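Local coordinates for motility protein B (Helicobacter pylori, PDB 3CYP) that probably forms the flagellar motor stator with MotA, its periplasmic C-terminal domain fastening the torque-generating machinery to the peptidoglycan cell wall, at residues B[71-76]-B[81-86]; B[32-37]-B[120-125]; B[20-25]-B[129-134]; B[43-48]-B[63-68]. All coordinates share one frame; numbering follows the deposited sequence. Where two conformers were deposited one is given.

Interaction 1: B[71-76]-B[81-86]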
loop_
_atom_site.group_PDB
_atom_site.type_symbol
_atom_site.label_atom_id
_atom_site.label_comp_id
_atom_site.label_asym_id
_atom_site.label_seq_id
_atom_site.Cartn_x
_atom_site.Cartn_y
_atom_site.Cartn_z
ATOM N N LYS B 71 0.777 -7.562 -0.662
ATOM C CA LYS B 71 0.349 -8.113 -1.947
ATOM C C LYS B 71 -0.097 -9.543 -1.791
ATOM O O LYS B 71 -1.125 -9.945 -2.350
ATOM C CB LYS B 71 1.482 -8.093 -2.972
ATOM C CG LYS B 71 1.816 -6.733 -3.470
ATOM C CD LYS B 71 2.379 -6.819 -4.882
ATOM C CE LYS B 71 3.744 -7.383 -4.909
ATOM N NZ LYS B 71 4.195 -7.408 -6.368
ATOM N N VAL B 72 0.653 -10.325 -0.989
ATOM C CA VAL B 72 0.259 -11.708 -0.725
ATOM C C VAL B 72 -1.060 -11.828 -0.005
ATOM O O VAL B 72 -1.935 -12.607 -0.392
ATOM C CB VAL B 72 1.341 -12.518 -0.025
ATOM C CG1 VAL B 72 0.820 -13.944 0.241
ATOM C CG2 VAL B 72 2.582 -12.567 -0.924
ATOM N N LEU B 73 -1.279 -10.977 1.004
ATOM C CA LEU B 73 -2.577 -10.978 1.659
ATOM C C LEU B 73 -3.734 -10.752 0.653
ATOM O O LEU B 73 -4.830 -11.334 0.741
ATOM C CB LEU B 73 -2.687 -9.906 2.768
ATOM C CG LEU B 73 -1.805 -10.202 3.989
ATOM C CD1 LEU B 73 -1.608 -8.969 4.879
ATOM C CD2 LEU B 73 -2.355 -11.399 4.763
ATOM N N ILE B 74 -3.522 -9.825 -0.258
ATOM C CA ILE B 74 -4.526 -9.508 -1.264
ATOM C C ILE B 74 -4.724 -10.674 -2.241
ATOM O O ILE B 74 -5.843 -11.015 -2.591
ATOM C CB ILE B 74 -4.170 -8.197 -1.999
ATOM C CG1 ILE B 74 -4.316 -7.032 -1.023
ATOM C CG2 ILE B 74 -5.043 -7.992 -3.278
ATOM C CD1 ILE B 74 -3.626 -5.710 -1.497
ATOM N N GLN B 75 -3.641 -11.306 -2.624
ATOM C CA GLN B 75 -3.757 -12.558 -3.391
ATOM C C GLN B 75 -4.634 -13.612 -2.727
ATOM O O GLN B 75 -5.312 -14.374 -3.393
ATOM C CB GLN B 75 -2.375 -13.169 -3.656
ATOM C CG GLN B 75 -1.537 -12.377 -4.622
ATOM C CD GLN B 75 -0.220 -13.059 -4.913
ATOM O OE1 GLN B 75 0.674 -13.070 -4.080
ATOM N NE2 GLN B 75 -0.112 -13.695 -6.105
ATOM N N TYR B 76 -4.540 -13.709 -1.401
ATOM C CA TYR B 76 -5.329 -14.658 -0.628
ATOM C C TYR B 76 -6.752 -14.150 -0.294
ATOM O O TYR B 76 -7.497 -14.819 0.457
ATOM C CB TYR B 76 -4.570 -15.019 0.625
ATOM C CG TYR B 76 -3.390 -15.994 0.459
ATOM C CD1 TYR B 76 -2.119 -15.687 0.932
ATOM C CD2 TYR B 76 -3.590 -17.236 -0.120
ATOM C CE1 TYR B 76 -1.043 -16.625 0.830
ATOM C CE2 TYR B 76 -2.561 -18.155 -0.211
ATOM C CZ TYR B 76 -1.302 -17.855 0.266
ATOM O OH TYR B 76 -0.302 -18.818 0.151
ATOM N N ASN B 81 -9.326 -2.473 0.456
ATOM C CA ASN B 81 -9.880 -1.425 1.321
ATOM C C ASN B 81 -9.511 -1.564 2.804
ATOM O O ASN B 81 -9.459 -0.533 3.511
ATOM C CB ASN B 81 -11.398 -1.321 1.178
ATOM C CG ASN B 81 -11.952 -0.077 1.836
ATOM O OD1 ASN B 81 -11.538 1.020 1.490
ATOM N ND2 ASN B 81 -12.860 -0.245 2.793
ATOM N N GLN B 82 -9.252 -2.775 3.298
ATOM C CA GLN B 82 -8.927 -2.980 4.683
ATOM C C GLN B 82 -7.400 -2.964 4.934
ATOM O O GLN B 82 -6.970 -3.113 6.072
ATOM C CB GLN B 82 -9.487 -4.297 5.168
ATOM C CG GLN B 82 -10.958 -4.250 5.569
ATOM C CD GLN B 82 -11.446 -5.627 5.863
ATOM O OE1 GLN B 82 -11.517 -6.471 4.955
ATOM N NE2 GLN B 82 -11.689 -5.909 7.129
ATOM N N LEU B 83 -6.609 -2.728 3.882
ATOM C CA LEU B 83 -5.156 -2.836 3.986
ATOM C C LEU B 83 -4.387 -1.550 3.733
ATOM O O LEU B 83 -4.811 -0.683 2.944
ATOM C CB LEU B 83 -4.640 -3.896 3.008
ATOM C CG LEU B 83 -4.836 -5.326 3.447
ATOM C CD1 LEU B 83 -4.633 -6.231 2.219
ATOM C CD2 LEU B 83 -3.875 -5.708 4.591
ATOM N N SER B 84 -3.240 -1.436 4.393
ATOM C CA SER B 84 -2.220 -0.442 4.107
ATOM C C SER B 84 -0.886 -1.053 4.496
ATOM O O SER B 84 -0.849 -2.073 5.190
ATOM C CB SER B 84 -2.484 0.817 4.903
ATOM O OG SER B 84 -2.399 0.604 6.277
ATOM N N PHE B 85 0.196 -0.426 4.050
ATOM C CA PHE B 85 1.550 -0.820 4.478
ATOM C C PHE B 85 2.369 0.373 4.907
ATOM O O PHE B 85 2.140 1.516 4.429
ATOM C CB PHE B 85 2.275 -1.631 3.410
ATOM C CG PHE B 85 2.828 -0.811 2.254
ATOM C CD1 PHE B 85 1.996 -0.425 1.191
ATOM C CD2 PHE B 85 4.166 -0.410 2.241
ATOM C CE1 PHE B 85 2.508 0.306 0.121
ATOM C CE2 PHE B 85 4.663 0.341 1.164
ATOM C CZ PHE B 85 3.820 0.694 0.119
ATOM N N SER B 86 3.306 0.125 5.813
ATOM C CA SER B 86 4.101 1.188 6.369
ATOM C C SER B 86 5.503 0.717 6.559
ATOM O O SER B 86 5.736 -0.400 6.994
ATOM C CB SER B 86 3.522 1.700 7.672
ATOM O OG SER B 86 2.216 2.223 7.512
#
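L83 reaches across to L73 and I74, joining the start of strand 83-87 to the last turn of helix 58-75. One step before it, Q82 looks elsewhere: its NE2 bonds V37 O, tying the 3-10 end of the connection to the loop ahead of strand 38-44. At L83 the side chain leaves the strand toward the helix. With CG beside the backbone N (chi1 -78°), its two methyls part between neighbouring helix residues. CD1 runs alongside the I74 chain, which points the opposite way, and I74 CG1 sits 3.4 Å from L83 CD1, tighter than usual for two carbons. CD2 instead meets L73 at an oblique crossing, with L73 CD1 4.0 Å from L83 CD2. F85 rests on A66 and M70, earlier on helix 58-75, and packs on L83 of the second subunit; I74 touches Y67 of that subunit. The patch is entirely apolar across the two segments, and V41 and V78 close in on both leucines. Such a helix laid over its following strand is the second half of a beta-alpha-beta crossover, here strand 38-44, helix 58-75 and strand 83-87 of the OmpA-like domain.

Interaction 2: B[32-37]-B[120-125]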
loop_
_atom_site.group_PDB
_atom_site.type_symbol
_atom_site.label_atom_id
_atom_site.label_comp_id
_atom_site.label_asym_id
_atom_site.label_seq_id
_atom_site.Cartn_x
_atom_site.Cartn_y
_atom_site.Cartn_z
ATOM N N LYS B 32 -12.370 -12.906 8.287
ATOM C CA LYS B 32 -13.404 -13.187 9.297
ATOM C C LYS B 32 -13.743 -11.957 10.144
ATOM O O LYS B 32 -14.756 -11.954 10.854
ATOM C CB LYS B 32 -12.946 -14.316 10.223
ATOM C CG LYS B 32 -12.796 -15.666 9.523
ATOM C CD LYS B 32 -12.367 -16.723 10.493
ATOM C CE LYS B 32 -12.013 -18.027 9.756
ATOM N NZ LYS B 32 -13.220 -18.755 9.380
ATOM N N LEU B 33 -12.880 -10.955 10.096
ATOM C CA LEU B 33 -13.023 -9.780 10.992
ATOM C C LEU B 33 -14.156 -8.868 10.570
ATOM O O LEU B 33 -14.559 -8.816 9.405
ATOM C CB LEU B 33 -11.726 -8.933 10.994
ATOM C CG LEU B 33 -10.466 -9.665 11.383
ATOM C CD1 LEU B 33 -9.269 -8.731 11.403
ATOM C CD2 LEU B 33 -10.594 -10.428 12.715
ATOM N N PRO B 34 -14.652 -8.063 11.542
ATOM C CA PRO B 34 -15.582 -6.998 11.214
ATOM C C PRO B 34 -15.024 -6.099 10.142
ATOM O O PRO B 34 -13.818 -5.785 10.167
ATOM C CB PRO B 34 -15.735 -6.266 12.555
ATOM C CG PRO B 34 -15.469 -7.249 13.568
ATOM C CD PRO B 34 -14.340 -8.088 12.977
ATOM N N LYS B 35 -15.882 -5.650 9.229
ATOM C CA LYS B 35 -15.495 -4.792 8.132
ATOM C C LYS B 35 -14.837 -3.497 8.571
ATOM O O LYS B 35 -14.024 -2.954 7.831
ATOM C CB LYS B 35 -16.711 -4.428 7.279
ATOM C CG LYS B 35 -17.295 -5.575 6.518
ATOM C CD LYS B 35 -18.537 -5.139 5.719
ATOM C CE LYS B 35 -19.660 -4.523 6.576
ATOM N NZ LYS B 35 -20.482 -5.532 7.288
ATOM N N ARG B 36 -15.162 -3.022 9.776
ATOM C CA ARG B 36 -14.599 -1.762 10.240
ATOM C C ARG B 36 -13.170 -1.906 10.757
ATOM O O ARG B 36 -12.534 -0.893 11.076
ATOM C CB ARG B 36 -15.508 -1.090 11.288
ATOM C CG ARG B 36 -16.701 -0.441 10.660
ATOM C CD ARG B 36 -17.753 0.011 11.688
ATOM N NE ARG B 36 -17.243 0.953 12.676
ATOM C CZ ARG B 36 -17.036 0.678 13.959
ATOM N NH1 ARG B 36 -17.227 -0.557 14.441
ATOM N NH2 ARG B 36 -16.613 1.638 14.769
ATOM N N VAL B 37 -12.686 -3.140 10.872
ATOM C CA VAL B 37 -11.335 -3.384 11.350
ATOM C C VAL B 37 -10.424 -3.320 10.099
ATOM O O VAL B 37 -10.650 -4.004 9.076
ATOM C CB VAL B 37 -11.174 -4.782 12.059
ATOM C CG1 VAL B 37 -9.677 -5.065 12.366
ATOM C CG2 VAL B 37 -12.073 -4.883 13.326
ATOM N N LEU B 120 -12.759 -5.287 19.106
ATOM C CA LEU B 120 -11.512 -5.860 19.635
ATOM C C LEU B 120 -11.726 -7.271 20.188
ATOM O O LEU B 120 -10.902 -8.166 19.968
ATOM C CB LEU B 120 -10.917 -4.912 20.697
ATOM C CG LEU B 120 -9.476 -5.269 21.056
ATOM C CD1 LEU B 120 -8.594 -4.031 21.199
ATOM C CD2 LEU B 120 -9.473 -6.176 22.279
ATOM N N SER B 121 -12.866 -7.487 20.848
ATOM C CA SER B 121 -13.190 -8.784 21.432
ATOM C C SER B 121 -13.361 -9.852 20.354
ATOM O O SER B 121 -12.928 -10.994 20.516
ATOM C CB SER B 121 -14.482 -8.688 22.250
ATOM O OG SER B 121 -14.751 -9.901 22.934
ATOM N N LYS B 122 -14.031 -9.469 19.271
ATOM C CA LYS B 122 -14.265 -10.351 18.130
ATOM C C LYS B 122 -12.947 -10.762 17.490
ATOM O O LYS B 122 -12.766 -11.932 17.108
ATOM C CB LYS B 122 -15.178 -9.701 17.115
ATOM C CG LYS B 122 -16.614 -9.409 17.612
ATOM C CD LYS B 122 -17.453 -8.767 16.540
ATOM C CE LYS B 122 -18.914 -8.694 16.928
ATOM N NZ LYS B 122 -19.761 -8.203 15.792
ATOM N N ILE B 123 -12.018 -9.820 17.389
ATOM C CA ILE B 123 -10.709 -10.132 16.822
ATOM C C ILE B 123 -10.011 -11.162 17.703
ATOM O O ILE B 123 -9.465 -12.142 17.216
ATOM C CB ILE B 123 -9.795 -8.880 16.673
ATOM C CG1 ILE B 123 -10.495 -7.783 15.829
ATOM C CG2 ILE B 123 -8.435 -9.314 16.062
ATOM C CD1 ILE B 123 -9.685 -6.455 15.793
ATOM N N HIS B 124 -10.002 -10.910 19.010
ATOM C CA HIS B 124 -9.305 -11.787 19.954
ATOM C C HIS B 124 -9.834 -13.227 19.815
ATOM O O HIS B 124 -9.036 -14.197 19.778
ATOM C CB HIS B 124 -9.519 -11.279 21.392
ATOM C CG HIS B 124 -8.711 -12.022 22.403
ATOM N ND1 HIS B 124 -9.019 -12.016 23.743
ATOM C CD2 HIS B 124 -7.613 -12.805 22.271
ATOM C CE1 HIS B 124 -8.150 -12.769 24.396
ATOM N NE2 HIS B 124 -7.271 -13.240 23.532
ATOM N N SER B 125 -11.149 -13.355 19.678
ATOM C CA SER B 125 -11.801 -14.677 19.607
ATOM C C SER B 125 -11.360 -15.373 18.353
ATOM O O SER B 125 -11.047 -16.561 18.375
ATOM C CB SER B 125 -13.321 -14.615 19.628
ATOM O OG SER B 125 -13.771 -14.230 20.904
#
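The type I beta turn P34 to V37, with L33 just ahead of it, packs on one side of the C-terminal helix 117-131 through K122 and I123. This turn belongs to the loop that carries the chain from helix 17-30 into strand 38-44 of the OmpA-like domain, and it is closed by V37 N bonding P34 O at 3.0 Å. I123 is the centre of the contact, meeting both L33 and V37. Its CG1 branch lies beside the backbone N (chi1 -56°), which sends CD1 out to the valine while CG2 turns to the leucine and CG1 lies near both. L33 crosses this side chain at a slant, its CD2 lying 4.1 Å from I123 CG1 and equally near the helix backbone at I123 CA. F113 of strand 108-114 touches both L33 and I123, extending the apolar patch under the helix. K122, one residue earlier on the helix, passes its extended chain obliquely by the proline at the exposed margin, with K122 CD 3.9 Å from P34 CG. No hydrogen bond spans the two segments; polar attachment comes from next door, where R36 NH2 makes a salt bridge with D116 OD2 just ahead of the helix. V37 and I123 meet end to end: I123 CD1 faces both valine methyls almost equally, 3.7 Å from V37 CG1 and 3.8 Å from V37 CG2.

Interaction 3: B[20-25]-B[129-134]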
loop_
_atom_site.group_PDB
_atom_site.type_symbol
_atom_site.label_atom_id
_atom_site.label_comp_id
_atom_site.label_asym_id
_atom_site.label_seq_id
_atom_site.Cartn_x
_atom_site.Cartn_y
_atom_site.Cartn_z
ATOM N N MET B 20 4.762 -17.990 3.176
ATOM C CA MET B 20 3.499 -17.985 2.382
ATOM C C MET B 20 2.389 -18.669 3.181
ATOM O O MET B 20 1.263 -18.174 3.298
ATOM C CB MET B 20 3.681 -18.706 1.054
ATOM C CG MET B 20 4.509 -17.902 0.086
ATOM S SD MET B 20 3.688 -16.372 -0.481
ATOM C CE MET B 20 2.388 -17.045 -1.555
ATOM N N LEU B 21 2.720 -19.805 3.776
ATOM C CA LEU B 21 1.739 -20.552 4.547
ATOM C C LEU B 21 1.254 -19.753 5.747
ATOM O O LEU B 21 0.075 -19.806 6.085
ATOM C CB LEU B 21 2.320 -21.853 5.067
ATOM C CG LEU B 21 2.321 -22.984 4.070
ATOM C CD1 LEU B 21 3.301 -24.061 4.616
ATOM C CD2 LEU B 21 0.909 -23.497 3.888
ATOM N N TYR B 22 2.153 -19.030 6.382
ATOM C CA TYR B 22 1.791 -18.244 7.580
ATOM C C TYR B 22 0.970 -17.028 7.130
ATOM O O TYR B 22 -0.100 -16.721 7.719
ATOM C CB TYR B 22 3.025 -17.844 8.387
ATOM C CG TYR B 22 2.765 -17.154 9.714
ATOM C CD1 TYR B 22 1.536 -17.233 10.356
ATOM C CD2 TYR B 22 3.772 -16.445 10.345
ATOM C CE1 TYR B 22 1.318 -16.609 11.545
ATOM C CE2 TYR B 22 3.567 -15.788 11.536
ATOM C CZ TYR B 22 2.333 -15.899 12.156
ATOM O OH TYR B 22 2.120 -15.254 13.344
ATOM N N ILE B 23 1.407 -16.372 6.063
ATOM C CA ILE B 23 0.594 -15.242 5.523
ATOM C C ILE B 23 -0.825 -15.695 5.162
ATOM O O ILE B 23 -1.803 -15.015 5.419
ATOM C CB ILE B 23 1.278 -14.582 4.319
ATOM C CG1 ILE B 23 2.585 -13.930 4.729
ATOM C CG2 ILE B 23 0.351 -13.527 3.661
ATOM C CD1 ILE B 23 3.460 -13.546 3.584
ATOM N N GLU B 24 -0.953 -16.914 4.627
ATOM C CA GLU B 24 -2.259 -17.446 4.262
ATOM C C GLU B 24 -3.147 -17.579 5.501
ATOM O O GLU B 24 -4.363 -17.370 5.421
ATOM C CB GLU B 24 -2.034 -18.829 3.626
ATOM C CG GLU B 24 -3.219 -19.572 3.126
ATOM C CD GLU B 24 -2.752 -20.918 2.551
ATOM O OE1 GLU B 24 -1.793 -20.883 1.749
ATOM O OE2 GLU B 24 -3.306 -21.967 2.944
ATOM N N ARG B 25 -2.573 -18.000 6.631
ATOM C CA ARG B 25 -3.375 -18.135 7.873
ATOM C C ARG B 25 -3.902 -16.778 8.322
ATOM O O ARG B 25 -5.045 -16.632 8.798
ATOM C CB ARG B 25 -2.588 -18.725 9.022
ATOM C CG ARG B 25 -2.168 -20.139 8.859
ATOM C CD ARG B 25 -1.524 -20.673 10.163
ATOM N NE ARG B 25 -2.478 -21.053 11.207
ATOM C CZ ARG B 25 -2.133 -21.697 12.346
ATOM N NH1 ARG B 25 -0.869 -21.985 12.600
ATOM N NH2 ARG B 25 -3.030 -22.046 13.240
ATOM N N ASN B 129 -9.356 -18.816 17.916
ATOM C CA ASN B 129 -9.920 -19.949 17.182
ATOM C C ASN B 129 -8.929 -20.499 16.164
ATOM O O ASN B 129 -8.804 -21.714 15.978
ATOM C CB ASN B 129 -11.200 -19.564 16.456
ATOM C CG ASN B 129 -12.335 -19.231 17.396
ATOM O OD1 ASN B 129 -13.316 -18.616 16.985
ATOM N ND2 ASN B 129 -12.211 -19.623 18.645
ATOM N N GLU B 130 -8.202 -19.611 15.507
ATOM C CA GLU B 130 -7.205 -20.051 14.533
ATOM C C GLU B 130 -5.921 -20.593 15.174
ATOM O O GLU B 130 -5.399 -21.625 14.731
ATOM C CB GLU B 130 -6.820 -18.896 13.612
ATOM C CG GLU B 130 -5.776 -19.249 12.541
ATOM C CD GLU B 130 -6.219 -20.391 11.628
ATOM O OE1 GLU B 130 -7.442 -20.587 11.436
ATOM O OE2 GLU B 130 -5.348 -21.087 11.079
ATOM N N PHE B 131 -5.379 -19.886 16.168
ATOM C CA PHE B 131 -4.022 -20.147 16.641
ATOM C C PHE B 131 -3.993 -20.938 17.957
ATOM O O PHE B 131 -2.922 -21.404 18.343
ATOM C CB PHE B 131 -3.222 -18.827 16.730
ATOM C CG PHE B 131 -2.930 -18.209 15.377
ATOM C CD1 PHE B 131 -1.905 -18.700 14.556
ATOM C CD2 PHE B 131 -3.709 -17.167 14.884
ATOM C CE1 PHE B 131 -1.674 -18.161 13.312
ATOM C CE2 PHE B 131 -3.467 -16.629 13.641
ATOM C CZ PHE B 131 -2.443 -17.126 12.850
ATOM N N ASN B 132 -5.160 -21.110 18.591
ATOM C CA ASN B 132 -5.309 -21.949 19.783
ATOM C C ASN B 132 -6.657 -22.682 19.709
ATOM O O ASN B 132 -7.537 -22.495 20.545
ATOM C CB ASN B 132 -5.198 -21.103 21.056
ATOM C CG ASN B 132 -5.059 -21.955 22.307
ATOM O OD1 ASN B 132 -5.979 -22.676 22.685
ATOM N ND2 ASN B 132 -3.902 -21.882 22.945
ATOM N N PRO B 133 -6.831 -23.541 18.672
ATOM C CA PRO B 133 -8.150 -24.077 18.262
ATOM C C PRO B 133 -9.120 -24.658 19.312
ATOM O O PRO B 133 -10.332 -24.378 19.259
ATOM C CB PRO B 133 -7.785 -25.164 17.241
ATOM C CG PRO B 133 -6.437 -24.869 16.804
ATOM C CD PRO B 133 -5.738 -24.058 17.824
ATOM N N HIS B 134 -8.610 -25.478 20.221
ATOM C CA HIS B 134 -9.467 -26.133 21.218
ATOM C C HIS B 134 -9.501 -25.332 22.514
ATOM O O HIS B 134 -9.492 -24.097 22.491
ATOM C CB HIS B 134 -8.971 -27.554 21.516
ATOM C CG HIS B 134 -9.318 -28.559 20.460
ATOM N ND1 HIS B 134 -8.864 -29.864 20.504
ATOM C CD2 HIS B 134 -10.061 -28.455 19.331
ATOM C CE1 HIS B 134 -9.315 -30.520 19.448
ATOM N NE2 HIS B 134 -10.037 -29.685 18.714
#
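R25 of helix 17-30 meets E130 and F131 at the end of helix 117-131, a helix-to-helix contact at the surface of this C-terminal domain that combines a salt bridge with aromatic packing. R25 CB points toward the other helix and lies near F131 CZ. CG passes E130 OE2, and CD reaches F131 CE1 at 4.0 Å. The chain then bends (chi3 79°), bringing one guanidinium face against F131 CE1, which lies 3.6 Å from the guanidinium plane, over its centre. NE gives the strong bond: R25 NE to E130 OE2 is 2.9 Å with an N-H...O angle of 157°, the oxygen lying nearly in the guanidinium plane and accepting on its anti lone pair. The carboxylate plane is turned 79° from the guanidinium plane. Beyond CZ, R25 NH1 lies 4.0 Å from both F131 CD1 and F131 CE1. R25 NH2 makes two weak bonds, to the backbone E130 O at 2.8 Å and to E130 OE2 at 3.3 Å, gripping side chain and helix end together. E130 is shared, for its OE1 takes a salt bridge from K28 NZ, which probably steadies its negative charge. Y22, whose OH bonds D3 O and whose ring meets F5 edge-to-face, crosses F131 at about a right angle. F131 CE1 arrives at the edge of the tyrosine ring, 3.8 Å from Y22 CE1.

Interaction 4: B[43-48]-B[63-68]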
loop_
_atom_site.group_PDB
_atom_site.type_symbol
_atom_site.label_atom_id
_atom_site.label_comp_id
_atom_site.label_asym_id
_atom_site.label_seq_id
_atom_site.Cartn_x
_atom_site.Cartn_y
_atom_site.Cartn_z
ATOM N N GLY B 43 6.724 -2.928 8.042
ATOM C CA GLY B 43 8.028 -3.524 7.746
ATOM C C GLY B 43 9.168 -2.889 8.527
ATOM O O GLY B 43 9.161 -1.685 8.804
ATOM N N PHE B 44 10.148 -3.733 8.885
ATOM C CA PHE B 44 11.288 -3.326 9.695
ATOM C C PHE B 44 12.552 -4.023 9.212
ATOM O O PHE B 44 12.500 -5.040 8.493
ATOM C CB PHE B 44 11.111 -3.681 11.147
ATOM C CG PHE B 44 9.795 -3.236 11.766
ATOM C CD1 PHE B 44 9.746 -2.075 12.538
ATOM C CD2 PHE B 44 8.634 -3.987 11.605
ATOM C CE1 PHE B 44 8.567 -1.667 13.131
ATOM C CE2 PHE B 44 7.447 -3.603 12.240
ATOM C CZ PHE B 44 7.419 -2.432 12.990
ATOM N N THR B 45 13.670 -3.411 9.612
ATOM C CA THR B 45 15.019 -3.968 9.462
ATOM C C THR B 45 15.829 -3.862 10.746
ATOM O O THR B 45 15.472 -3.173 11.691
ATOM C CB THR B 45 15.809 -3.158 8.388
ATOM O OG1 THR B 45 16.116 -1.863 8.935
ATOM C CG2 THR B 45 15.001 -3.008 7.085
ATOM N N ASP B 46 16.954 -4.565 10.755
ATOM C CA ASP B 46 18.024 -4.294 11.700
ATOM C C ASP B 46 18.773 -3.033 11.257
ATOM O O ASP B 46 18.366 -2.342 10.301
ATOM C CB ASP B 46 18.959 -5.515 11.821
ATOM C CG ASP B 46 19.656 -5.889 10.526
ATOM O OD1 ASP B 46 19.990 -5.002 9.730
ATOM O OD2 ASP B 46 19.921 -7.091 10.324
ATOM N N ASP B 47 19.898 -2.753 11.915
ATOM C CA ASP B 47 20.617 -1.529 11.646
ATOM C C ASP B 47 21.960 -1.851 11.023
ATOM O O ASP B 47 22.889 -1.043 11.105
ATOM C CB ASP B 47 20.781 -0.726 12.941
ATOM C CG ASP B 47 21.737 -1.371 13.924
ATOM O OD1 ASP B 47 22.188 -2.517 13.665
ATOM O OD2 ASP B 47 22.028 -0.723 14.964
ATOM N N THR B 48 22.061 -3.015 10.388
ATOM C CA THR B 48 23.319 -3.400 9.753
ATOM C C THR B 48 23.517 -2.562 8.496
ATOM O O THR B 48 22.571 -2.309 7.735
ATOM C CB THR B 48 23.412 -4.907 9.409
ATOM O OG1 THR B 48 22.574 -5.219 8.297
ATOM C CG2 THR B 48 23.033 -5.769 10.576
ATOM N N ALA B 63 10.080 -1.119 3.399
ATOM C CA ALA B 63 8.886 -0.893 2.547
ATOM C C ALA B 63 8.590 -2.037 1.609
ATOM O O ALA B 63 7.412 -2.446 1.437
ATOM C CB ALA B 63 9.054 0.383 1.726
ATOM N N ASN B 64 9.615 -2.582 0.955
ATOM C CA ASN B 64 9.384 -3.687 0.022
ATOM C C ASN B 64 8.950 -4.927 0.786
ATOM O O ASN B 64 8.083 -5.665 0.333
ATOM C CB ASN B 64 10.586 -3.988 -0.898
ATOM C CG ASN B 64 10.156 -4.515 -2.255
ATOM O OD1 ASN B 64 10.813 -5.378 -2.842
ATOM N ND2 ASN B 64 9.049 -4.007 -2.760
ATOM N N ARG B 65 9.524 -5.157 1.965
ATOM C CA ARG B 65 9.041 -6.269 2.825
ATOM C C ARG B 65 7.547 -6.165 3.126
ATOM O O ARG B 65 6.787 -7.108 2.921
ATOM C CB ARG B 65 9.812 -6.361 4.104
ATOM C CG ARG B 65 11.238 -6.885 3.892
ATOM C CD ARG B 65 12.045 -6.801 5.149
ATOM N NE ARG B 65 13.338 -7.493 5.017
ATOM C CZ ARG B 65 14.374 -7.329 5.838
ATOM N NH1 ARG B 65 14.302 -6.508 6.868
ATOM N NH2 ARG B 65 15.511 -8.031 5.634
ATOM N N ALA B 66 7.144 -4.993 3.607
ATOM C CA ALA B 66 5.748 -4.772 3.995
ATOM C C ALA B 66 4.851 -4.829 2.779
ATOM O O ALA B 66 3.790 -5.467 2.803
ATOM C CB ALA B 66 5.613 -3.467 4.713
ATOM N N TYR B 67 5.245 -4.146 1.702
ATOM C CA TYR B 67 4.463 -4.144 0.467
ATOM C C TYR B 67 4.244 -5.575 -0.070
ATOM O O TYR B 67 3.146 -5.972 -0.425
ATOM C CB TYR B 67 5.160 -3.250 -0.562
ATOM C CG TYR B 67 4.581 -3.363 -1.956
ATOM C CD1 TYR B 67 3.263 -3.002 -2.208
ATOM C CD2 TYR B 67 5.324 -3.888 -3.008
ATOM C CE1 TYR B 67 2.694 -3.140 -3.485
ATOM C CE2 TYR B 67 4.770 -4.006 -4.300
ATOM C CZ TYR B 67 3.459 -3.608 -4.521
ATOM O OH TYR B 67 2.865 -3.690 -5.781
ATOM N N ARG B 68 5.320 -6.361 -0.105
ATOM C CA ARG B 68 5.255 -7.713 -0.623
ATOM C C ARG B 68 4.337 -8.587 0.213
ATOM O O ARG B 68 3.558 -9.342 -0.330
ATOM C CB ARG B 68 6.659 -8.332 -0.713
ATOM C CG ARG B 68 7.423 -7.732 -1.908
ATOM C CD ARG B 68 8.842 -8.184 -2.039
ATOM N NE ARG B 68 9.067 -9.592 -1.723
ATOM C CZ ARG B 68 8.936 -10.617 -2.566
ATOM N NH1 ARG B 68 8.523 -10.450 -3.818
ATOM N NH2 ARG B 68 9.200 -11.835 -2.146
#
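R65 reaches out from helix 58-75 along the end of strand 38-44, extended from CG to NE, and turns the edge of its guanidinium to F44 O. R65 NH1 bonds that oxygen at 2.8 Å, on a lone pair in the carbonyl plane, with an N-H...O angle of 141°. T45 stands across the arginine at about a right angle, its CG2 3.6 Å from R65 NH1. N107 OD1 also bonds NH1 and S12 O takes NE, so several acceptors hold this buried guanidinium. The next residue, A66, rests its CB on the strand backbone 3.6 Å from G43 N; the closeness of the chains here, 4.6 Å between G43 CA and A66 CA, accompanies the lack of a side chain at G43. Beyond the strand, D46 OD1 accepts T48 N at 2.9 Å in an Asx turn. F44 leaves the strand away from the helix, and its ring meets Y88 and makes a cation-pi contact with R108. Helix 58-75 thus lies on one face of the sheet, over strand 38-44 where it runs between strands 83-87 and 108-114.

Interactions 1 and 4 are buried and share helix 58-75, which they lay on the neighbouring strands 83-87 and 38-44; a probable backbone hydrogen bond between G43 N and S86 O joins them, and both touch the second subunit. Interaction 1 is purely apolar, whereas interaction 4 buries an arginine and satisfies it with backbone and side-chain acceptors. Interactions 2 and 3 share helix 117-131: the first is largely buried and hydrophobic, the second a surface contact with charge pairing. Helix 17-30 bridges the two groups, since I23 packs on V72 and L73 of interaction 1. Interactions 2 and 4 stand about 26 Å apart between centres, on opposite sides of the chain's centre.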